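Local coordinates for protein putative glucoamylase (Bacteroides uniformis, PDB 4GL3) that is a putative glucoamylase of the six-hairpin glycosidase clan and so probably hydrolyses glycosidic bonds of a carbohydrate whose identity is not established, at residues S57-M62 / T252-M257; I68-V73 / M387-R392; A329-P334 / Q381-V386. All coordinates share one frame; numbering follows the deposited sequence.

Interaction 1: residues S57-M62 / T252-M257; sequences SGFGVM and THYSYM
In the helical core of what is probably an (alpha/alpha)6 barrel, as in other six-hairpin glycosidases, Phe59 of helix 54-69 meets Tyr254 and Met257 of the irregular segment 252-257. The two rings form a T-shaped, edge-to-face pair with planes at 60° and centroids 5.0 Å apart. Phe59 presents its far corner, and its CZ lies 3.6 Å from Tyr254 CG, over the face of the tyrosine but displaced toward the rim. Met257, deposited as selenomethionine and in two conformers, serves the phenylalanine differently: in the one described here its chain bends at chi2 and chi3, and the terminal methyl lies over a ring face. The resulting Met-aromatic contact, with a CH-pi component, holds for that copy alone; in it the CE of Met257 stands 4.0 Å from the Phe59 ring centroid, the selenium farther off. Beyond the two segments, Pro383 of helix 378-393 also touches Phe59. One turn along the helix, and again in this conformer of Met257, the selenium of Met62 packs against the stem of the other selenomethionine, with Met62 SE 3.8 Å from Met257 CG.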
loop_
_atom_site.group_PDB
_atom_site.type_symbol
_atom_site.label_atom_id
_atom_site.label_comp_id
_atom_site.label_asym_id
_atom_site.label_seq_id
_atom_site.Cartn_x
_atom_site.Cartn_y
_atom_site.Cartn_z
ATOM N N SER A 57 -6.864 5.195 -2.682
ATOM C CA SER A 57 -7.506 5.136 -4.016
ATOM C C SER A 57 -6.559 4.493 -5.026
ATOM O O SER A 57 -6.995 3.778 -5.939
ATOM C CB SER A 57 -7.987 6.497 -4.485
ATOM O OG SER A 57 -9.030 6.976 -3.623
ATOM N N GLY A 58 -5.260 4.732 -4.857
ATOM C CA GLY A 58 -4.275 4.058 -5.676
ATOM C C GLY A 58 -4.375 2.535 -5.473
ATOM O O GLY A 58 -4.271 1.772 -6.431
ATOM N N PHE A 59 -4.580 2.084 -4.241
ATOM C CA PHE A 59 -4.779 0.632 -4.018
ATOM C C PHE A 59 -6.060 0.171 -4.721
ATOM O O PHE A 59 -6.120 -0.932 -5.280
ATOM C CB PHE A 59 -4.848 0.300 -2.527
ATOM C CG PHE A 59 -3.619 0.688 -1.742
ATOM C CD1 PHE A 59 -2.390 0.936 -2.359
ATOM C CD2 PHE A 59 -3.689 0.775 -0.350
ATOM C CE1 PHE A 59 -1.281 1.282 -1.606
ATOM C CE2 PHE A 59 -2.581 1.097 0.397
ATOM C CZ PHE A 59 -1.374 1.351 -0.233
ATOM N N GLY A 60 -7.062 1.024 -4.677
ATOM C CA GLY A 60 -8.353 0.797 -5.323
ATOM C C GLY A 60 -8.203 0.589 -6.831
ATOM O O GLY A 60 -8.827 -0.294 -7.397
ATOM N N VAL A 61 -7.378 1.412 -7.468
ATOM C CA VAL A 61 -7.049 1.262 -8.881
ATOM C C VAL A 61 -6.510 -0.151 -9.160
ATOM O O VAL A 61 -6.925 -0.816 -10.094
ATOM C CB VAL A 61 -6.071 2.367 -9.313
ATOM C CG1 VAL A 61 -5.341 2.026 -10.627
ATOM C CG2 VAL A 61 -6.834 3.694 -9.408
HETATM N N MSE A 62 -5.601 -0.620 -8.330
HETATM C CA MSE A 62 -5.086 -1.974 -8.472
HETATM C C MSE A 62 -6.171 -3.028 -8.199
HETATM O O MSE A 62 -6.225 -4.043 -8.893
HETATM C CB MSE A 62 -3.862 -2.192 -7.594
HETATM C CG MSE A 62 -2.684 -1.320 -8.042
HETATM SE SE MSE A 62 -1.026 -1.421 -7.037
HETATM C CE MSE A 62 -1.213 0.057 -5.763
ATOM N N THR A 252 5.990 -3.970 4.504
ATOM C CA THR A 252 6.251 -4.987 3.437
ATOM C C THR A 252 5.154 -5.027 2.372
ATOM O O THR A 252 5.209 -5.861 1.466
ATOM C CB THR A 252 6.414 -6.396 4.037
ATOM O OG1 THR A 252 5.136 -6.856 4.525
ATOM C CG2 THR A 252 7.467 -6.356 5.159
ATOM N N HIS A 253 4.171 -4.116 2.466
ATOM C CA HIS A 253 3.031 -4.116 1.578
ATOM C C HIS A 253 2.953 -2.903 0.634
ATOM O O HIS A 253 2.771 -3.071 -0.536
ATOM C CB HIS A 253 1.696 -4.197 2.353
ATOM C CG HIS A 253 1.625 -5.334 3.299
ATOM N ND1 HIS A 253 0.880 -5.276 4.454
ATOM C CD2 HIS A 253 2.277 -6.521 3.313
ATOM C CE1 HIS A 253 1.056 -6.406 5.129
ATOM N NE2 HIS A 253 1.883 -7.185 4.451
ATOM N N TYR A 254 2.995 -1.680 1.138
ATOM C CA TYR A 254 2.517 -0.560 0.293
ATOM C C TYR A 254 3.343 -0.271 -0.991
ATOM O O TYR A 254 2.776 0.030 -2.031
ATOM C CB TYR A 254 2.346 0.742 1.101
ATOM C CG TYR A 254 1.272 0.805 2.153
ATOM C CD1 TYR A 254 0.461 -0.277 2.444
ATOM C CD2 TYR A 254 1.073 1.987 2.877
ATOM C CE1 TYR A 254 -0.499 -0.204 3.448
ATOM C CE2 TYR A 254 0.122 2.073 3.862
ATOM C CZ TYR A 254 -0.676 0.974 4.150
ATOM O OH TYR A 254 -1.625 1.039 5.172
ATOM N N SER A 255 4.660 -0.315 -0.886
ATOM C CA SER A 255 5.562 -0.125 -2.021
ATOM C C SER A 255 5.716 -1.387 -2.875
ATOM O O SER A 255 6.211 -1.278 -3.992
ATOM C CB SER A 255 6.981 0.341 -1.534
ATOM O OG SER A 255 6.968 1.645 -0.940
ATOM N N TYR A 256 5.244 -2.544 -2.382
ATOM C CA TYR A 256 5.500 -3.869 -2.990
ATOM C C TYR A 256 4.227 -4.511 -3.546
ATOM O O TYR A 256 4.079 -5.734 -3.721
ATOM C CB TYR A 256 6.219 -4.773 -1.987
ATOM C CG TYR A 256 7.406 -4.038 -1.442
ATOM C CD1 TYR A 256 8.526 -3.794 -2.249
ATOM C CD2 TYR A 256 7.389 -3.492 -0.163
ATOM C CE1 TYR A 256 9.622 -3.078 -1.776
ATOM C CE2 TYR A 256 8.467 -2.758 0.320
ATOM C CZ TYR A 256 9.570 -2.532 -0.493
ATOM O OH TYR A 256 10.626 -1.795 -0.017
HETATM N N MSE A 257 3.305 -3.642 -3.844
HETATM C CA MSE A 257 2.069 -3.984 -4.524
HETATM C C MSE A 257 2.349 -4.100 -6.030
HETATM O O MSE A 257 1.949 -5.054 -6.697
HETATM C CB MSE A 257 1.056 -2.871 -4.244
HETATM C CG MSE A 257 -0.246 -3.401 -3.934
HETATM SE SE MSE A 257 -0.699 -3.483 -2.056
HETATM C CE MSE A 257 -2.473 -2.726 -2.508
#

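Interaction 2: residues I68-V73 / M387-R392; sequences IERGFV and MIENYR
Helix 54-69 runs out beside helix 378-393, with Arg70 and Glu389 closest by backbone, their CA atoms 9.2 Å apart, and Gly71 turning the chain at positive phi (76°) in a Schellman motif. Arg70 and Glu389 reach toward each other across the gap and join in a side-on, two-pronged salt bridge: Arg70 NE donates to Glu389 OE1 at 3.0 Å, and Arg70 NH2 to Glu389 OE2 at 3.1 Å. The second bond uses the syn lone pair of OE2 and lies in the guanidinium plane, while OE1 is met somewhat out of its carboxylate plane. A chi1 of -169° swings Glu389 CG away from the backbone nitrogen, and the bend at chi2 turns both oxygens to the arginine. Gln23 and Thr393 add a hydrogen bond each, to OE1 and OE2 respectively. Over one face of the Arg70 guanidinium lies that of Arg392, nearly parallel at 11°, with centres 3.6 Å apart. Arg392 NH2 forms a salt bridge with Asp16 OD1, while Gln23 OE1 and Thr20 OG1 accept hydrogen bonds from Arg392 NH1; with Glu389, the aspartate probably offsets the like charges. This carboxylate-flanked arginine-arginine stack ties a helix C-terminus to a neighbouring helix and to helix 15-27.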
loop_
_atom_site.group_PDB
_atom_site.type_symbol
_atom_site.label_atom_id
_atom_site.label_comp_id
_atom_site.label_asym_id
_atom_site.label_seq_id
_atom_site.Cartn_x
_atom_site.Cartn_y
_atom_site.Cartn_z
ATOM N N ILE A 68 -11.395 -7.178 -12.501
ATOM C CA ILE A 68 -11.651 -7.525 -13.892
ATOM C C ILE A 68 -11.154 -8.946 -14.169
ATOM O O ILE A 68 -11.880 -9.760 -14.723
ATOM C CB ILE A 68 -10.966 -6.581 -14.905
ATOM C CG1 ILE A 68 -11.541 -5.158 -14.818
ATOM C CG2 ILE A 68 -11.146 -7.132 -16.311
ATOM C CD1 ILE A 68 -10.682 -4.093 -15.498
ATOM N N GLU A 69 -9.912 -9.214 -13.788
ATOM C CA GLU A 69 -9.284 -10.517 -14.015
ATOM C C GLU A 69 -9.974 -11.643 -13.253
ATOM O O GLU A 69 -9.980 -12.755 -13.733
ATOM C CB GLU A 69 -7.788 -10.453 -13.661
ATOM C CG GLU A 69 -7.012 -9.635 -14.679
ATOM C CD GLU A 69 -7.035 -10.255 -16.070
ATOM O OE1 GLU A 69 -6.740 -11.465 -16.186
ATOM O OE2 GLU A 69 -7.352 -9.549 -17.040
ATOM N N ARG A 70 -10.539 -11.356 -12.074
ATOM C CA ARG A 70 -11.288 -12.354 -11.307
ATOM C C ARG A 70 -12.752 -12.458 -11.720
ATOM O O ARG A 70 -13.475 -13.315 -11.215
ATOM C CB ARG A 70 -11.205 -12.083 -9.804
ATOM C CG ARG A 70 -9.855 -12.446 -9.189
ATOM C CD ARG A 70 -9.697 -13.946 -9.021
ATOM N NE ARG A 70 -8.258 -14.273 -9.012
ATOM C CZ ARG A 70 -7.756 -15.500 -9.096
ATOM N NH1 ARG A 70 -8.566 -16.551 -9.146
ATOM N NH2 ARG A 70 -6.446 -15.678 -9.137
ATOM N N GLY A 71 -13.185 -11.625 -12.663
ATOM C CA GLY A 71 -14.552 -11.669 -13.126
ATOM C C GLY A 71 -15.559 -11.051 -12.155
ATOM O O GLY A 71 -16.755 -11.261 -12.302
ATOM N N PHE A 72 -15.104 -10.263 -11.192
ATOM C CA PHE A 72 -16.025 -9.535 -10.315
ATOM C C PHE A 72 -16.762 -8.433 -11.072
ATOM O O PHE A 72 -17.894 -8.128 -10.728
ATOM C CB PHE A 72 -15.320 -8.905 -9.099
ATOM C CG PHE A 72 -14.518 -9.870 -8.247
ATOM C CD1 PHE A 72 -14.845 -11.212 -8.168
ATOM C CD2 PHE A 72 -13.439 -9.403 -7.522
ATOM C CE1 PHE A 72 -14.096 -12.070 -7.390
ATOM C CE2 PHE A 72 -12.690 -10.243 -6.758
ATOM C CZ PHE A 72 -13.018 -11.584 -6.678
ATOM N N VAL A 73 -16.106 -7.822 -12.064
ATOM C CA VAL A 73 -16.747 -6.879 -13.005
ATOM C C VAL A 73 -16.255 -7.208 -14.425
ATOM O O VAL A 73 -15.244 -7.917 -14.584
ATOM C CB VAL A 73 -16.432 -5.370 -12.674
ATOM C CG1 VAL A 73 -17.044 -4.951 -11.344
ATOM C CG2 VAL A 73 -14.926 -5.083 -12.700
HETATM N N MSE A 387 -2.458 -8.234 -2.704
HETATM C CA MSE A 387 -1.340 -9.135 -2.375
HETATM C C MSE A 387 -1.790 -10.578 -2.476
HETATM O O MSE A 387 -1.007 -11.427 -2.874
HETATM C CB MSE A 387 -0.731 -8.826 -0.987
HETATM C CG MSE A 387 -0.097 -7.426 -0.893
HETATM SE SE MSE A 387 1.399 -7.141 -2.108
HETATM C CE MSE A 387 2.896 -7.833 -1.101
ATOM N N ILE A 388 -3.066 -10.858 -2.195
ATOM C CA ILE A 388 -3.612 -12.177 -2.476
ATOM C C ILE A 388 -3.441 -12.418 -3.960
ATOM O O ILE A 388 -2.939 -13.473 -4.366
ATOM C CB ILE A 388 -5.093 -12.364 -2.043
ATOM C CG1 ILE A 388 -5.194 -12.468 -0.503
ATOM C CG2 ILE A 388 -5.734 -13.594 -2.732
ATOM C CD1 ILE A 388 -6.624 -12.340 0.032
ATOM N N GLU A 389 -3.792 -11.444 -4.794
ATOM C CA GLU A 389 -3.656 -11.716 -6.222
ATOM C C GLU A 389 -2.180 -11.913 -6.661
ATOM O O GLU A 389 -1.891 -12.783 -7.496
ATOM C CB GLU A 389 -4.286 -10.604 -7.085
ATOM C CG GLU A 389 -4.407 -10.979 -8.545
ATOM C CD GLU A 389 -5.243 -12.237 -8.733
ATOM O OE1 GLU A 389 -6.263 -12.339 -8.009
ATOM O OE2 GLU A 389 -4.885 -13.087 -9.588
ATOM N N ASN A 390 -1.276 -11.070 -6.163
ATOM C CA ASN A 390 0.132 -11.259 -6.444
ATOM C C ASN A 390 0.618 -12.668 -6.072
ATOM O O ASN A 390 1.340 -13.293 -6.846
ATOM C CB ASN A 390 0.996 -10.202 -5.759
ATOM C CG ASN A 390 1.010 -8.891 -6.517
ATOM O OD1 ASN A 390 0.832 -8.897 -7.745
ATOM N ND2 ASN A 390 1.229 -7.749 -5.795
ATOM N N TYR A 391 0.217 -13.158 -4.904
ATOM C CA TYR A 391 0.497 -14.567 -4.540
ATOM C C TYR A 391 -0.086 -15.535 -5.550
ATOM O O TYR A 391 0.576 -16.480 -5.929
ATOM C CB TYR A 391 -0.064 -14.897 -3.157
ATOM C CG TYR A 391 -0.109 -16.371 -2.830
ATOM C CD1 TYR A 391 1.068 -17.108 -2.728
ATOM C CD2 TYR A 391 -1.320 -17.035 -2.659
ATOM C CE1 TYR A 391 1.054 -18.451 -2.425
ATOM C CE2 TYR A 391 -1.342 -18.393 -2.343
ATOM C CZ TYR A 391 -0.140 -19.071 -2.241
ATOM O OH TYR A 391 -0.123 -20.387 -1.963
ATOM N N ARG A 392 -1.330 -15.348 -5.977
ATOM C CA ARG A 392 -1.942 -16.361 -6.852
ATOM C C ARG A 392 -1.464 -16.322 -8.326
ATOM O O ARG A 392 -1.381 -17.331 -8.935
ATOM C CB ARG A 392 -3.477 -16.244 -6.822
ATOM C CG ARG A 392 -4.124 -16.330 -5.434
ATOM C CD ARG A 392 -5.621 -16.038 -5.492
ATOM N NE ARG A 392 -6.360 -17.229 -5.883
ATOM C CZ ARG A 392 -7.691 -17.313 -5.931
ATOM N NH1 ARG A 392 -8.483 -16.243 -5.683
ATOM N NH2 ARG A 392 -8.231 -18.468 -6.248
#

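Interaction 3: residues A329-P334 / Q381-V386; sequences ALSSIP and QGPIIV
Polar atoms come close between Ser331 and the Pro383-Ile384 peptide, yet no hydrogen bond crosses. Ser331 OG sits 3.2 Å from Ile384 N and 3.3 Å from Pro383 O, both at poor angles, so the hydroxyl rests against the peptide without bonding to it. It is hydrogen-bonded instead with Thr327 OG1, one turn back in its own helix. The side chain still packs closely, with Ser331 OG 3.3 Å from Pro383 CB. The backbones are close here, the CA atoms of Ser331 and Ile384 being 4.8 Å apart. This is a close helix-helix contact made by helix 326-331 against the kink of helix 378-393, where the ring nitrogen of Pro383 has no hydrogen to give to the preceding turn. Within the probable barrel it joins these two helices, with helices 15-27 and 337-349 alongside. The apolar part of the contact is looser. Leu330 CB approaches Ile384 CG1 at 4.2 Å, and that same CG1, anti to the carbonyl carbon of its own residue (chi1 -66°), also passes 3.7 Å from Ser331 OG. Val22 of helix 15-27 and Met344 of helix 337-349 touch Ile384 and Leu330 respectively.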
loop_
_atom_site.group_PDB
_atom_site.type_symbol
_atom_site.label_atom_id
_atom_site.label_comp_id
_atom_site.label_asym_id
_atom_site.label_seq_id
_atom_site.Cartn_x
_atom_site.Cartn_y
_atom_site.Cartn_z
ATOM N N ALA A 329 -1.202 -10.160 8.514
ATOM C CA ALA A 329 -0.966 -11.530 8.042
ATOM C C ALA A 329 -1.452 -11.729 6.596
ATOM O O ALA A 329 -0.761 -12.337 5.777
ATOM C CB ALA A 329 -1.621 -12.566 8.965
ATOM N N LEU A 330 -2.630 -11.220 6.282
ATOM C CA LEU A 330 -3.279 -11.560 5.028
ATOM C C LEU A 330 -2.483 -10.994 3.869
ATOM O O LEU A 330 -2.228 -11.692 2.870
ATOM C CB LEU A 330 -4.726 -11.071 5.008
ATOM C CG LEU A 330 -5.679 -11.684 6.063
ATOM C CD1 LEU A 330 -7.116 -11.314 5.771
ATOM C CD2 LEU A 330 -5.508 -13.172 6.138
ATOM N N SER A 331 -2.035 -9.740 4.005
ATOM C CA SER A 331 -1.329 -9.107 2.905
ATOM C C SER A 331 0.126 -9.581 2.723
ATOM O O SER A 331 0.766 -9.258 1.711
ATOM C CB SER A 331 -1.390 -7.600 3.029
ATOM O OG SER A 331 -2.738 -7.155 3.054
ATOM N N SER A 332 0.620 -10.325 3.712
ATOM C CA SER A 332 1.930 -10.924 3.699
ATOM C C SER A 332 1.918 -12.335 3.079
ATOM O O SER A 332 2.946 -13.025 3.113
ATOM C CB SER A 332 2.504 -10.954 5.135
ATOM O OG SER A 332 3.019 -9.662 5.492
ATOM N N ILE A 333 0.766 -12.738 2.525
ATOM C CA ILE A 333 0.567 -14.049 1.888
ATOM C C ILE A 333 1.662 -14.454 0.872
ATOM O O ILE A 333 2.105 -15.582 0.928
ATOM C CB ILE A 333 -0.888 -14.233 1.313
ATOM C CG1 ILE A 333 -1.136 -15.696 0.843
ATOM C CG2 ILE A 333 -1.215 -13.192 0.244
ATOM C CD1 ILE A 333 -2.618 -16.094 0.797
ATOM N N PRO A 334 2.162 -13.540 0.008
ATOM C CA PRO A 334 3.192 -14.089 -0.871
ATOM C C PRO A 334 4.486 -14.375 -0.154
ATOM O O PRO A 334 5.313 -15.061 -0.673
ATOM C CB PRO A 334 3.415 -13.015 -1.907
ATOM C CG PRO A 334 2.836 -11.758 -1.334
ATOM C CD PRO A 334 1.846 -12.134 -0.291
ATOM N N GLN A 381 -7.680 -2.564 3.583
ATOM C CA GLN A 381 -8.423 -3.428 2.667
ATOM C C GLN A 381 -7.731 -3.621 1.306
ATOM O O GLN A 381 -7.743 -4.710 0.742
ATOM C CB GLN A 381 -9.854 -2.909 2.461
ATOM C CG GLN A 381 -10.748 -2.948 3.710
ATOM C CD GLN A 381 -10.782 -4.291 4.441
ATOM O OE1 GLN A 381 -9.873 -4.638 5.227
ATOM N NE2 GLN A 381 -11.870 -4.969 4.313
ATOM N N GLY A 382 -7.117 -2.565 0.777
ATOM C CA GLY A 382 -6.510 -2.642 -0.521
ATOM C C GLY A 382 -5.471 -3.741 -0.649
ATOM O O GLY A 382 -5.513 -4.532 -1.613
ATOM N N PRO A 383 -4.516 -3.779 0.295
ATOM C CA PRO A 383 -3.442 -4.787 0.195
ATOM C C PRO A 383 -3.934 -6.225 0.327
ATOM O O PRO A 383 -3.296 -7.131 -0.215
ATOM C CB PRO A 383 -2.463 -4.402 1.340
ATOM C CG PRO A 383 -2.717 -2.918 1.578
ATOM C CD PRO A 383 -4.213 -2.748 1.326
ATOM N N ILE A 384 -5.042 -6.437 1.019
ATOM C CA ILE A 384 -5.590 -7.776 1.140
ATOM C C ILE A 384 -5.971 -8.275 -0.242
ATOM O O ILE A 384 -5.578 -9.387 -0.604
ATOM C CB ILE A 384 -6.792 -7.841 2.099
ATOM C CG1 ILE A 384 -6.347 -7.523 3.530
ATOM C CG2 ILE A 384 -7.475 -9.212 2.019
ATOM C CD1 ILE A 384 -7.531 -7.287 4.494
ATOM N N ILE A 385 -6.675 -7.457 -1.028
ATOM C CA ILE A 385 -7.129 -7.883 -2.365
ATOM C C ILE A 385 -5.909 -8.103 -3.247
ATOM O O ILE A 385 -5.769 -9.129 -3.915
ATOM C CB ILE A 385 -8.034 -6.838 -3.084
ATOM C CG1 ILE A 385 -9.290 -6.536 -2.307
ATOM C CG2 ILE A 385 -8.457 -7.349 -4.480
ATOM C CD1 ILE A 385 -9.997 -5.262 -2.752
ATOM N N VAL A 386 -5.024 -7.108 -3.275
ATOM C CA VAL A 386 -3.953 -7.074 -4.257
ATOM C C VAL A 386 -2.834 -8.055 -3.968
ATOM O O VAL A 386 -2.296 -8.651 -4.881
ATOM C CB VAL A 386 -3.389 -5.614 -4.424
ATOM C CG1 VAL A 386 -2.146 -5.623 -5.313
ATOM C CG2 VAL A 386 -4.457 -4.710 -5.014
#

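Overall arrangement
Helix 378-393 is the common element: it supplies one segment to each of interactions 2 and 3, whose centres are 11 Å apart, and also packs against both segments of interaction 1. Helix 54-69 links interactions 1 and 2, centred 13 Å apart, and Met257 O is hydrogen-bonded to Asn390 ND2 at 2.9 Å. Interaction 3 is joined to interaction 1 by His253 NE2 and Ser332 OG, 2.9 Å apart. Interactions 1 and 3, centred about 4 and 9 Å from the chain centre, are buried; interaction 2, at about 16 Å, is partly buried. The side chain of Tyr254 lies about 4 Å, between nearest atoms, from a bound Tris, probably from the crystallisation liquor, which may mark a pocket, though the active site is not identified.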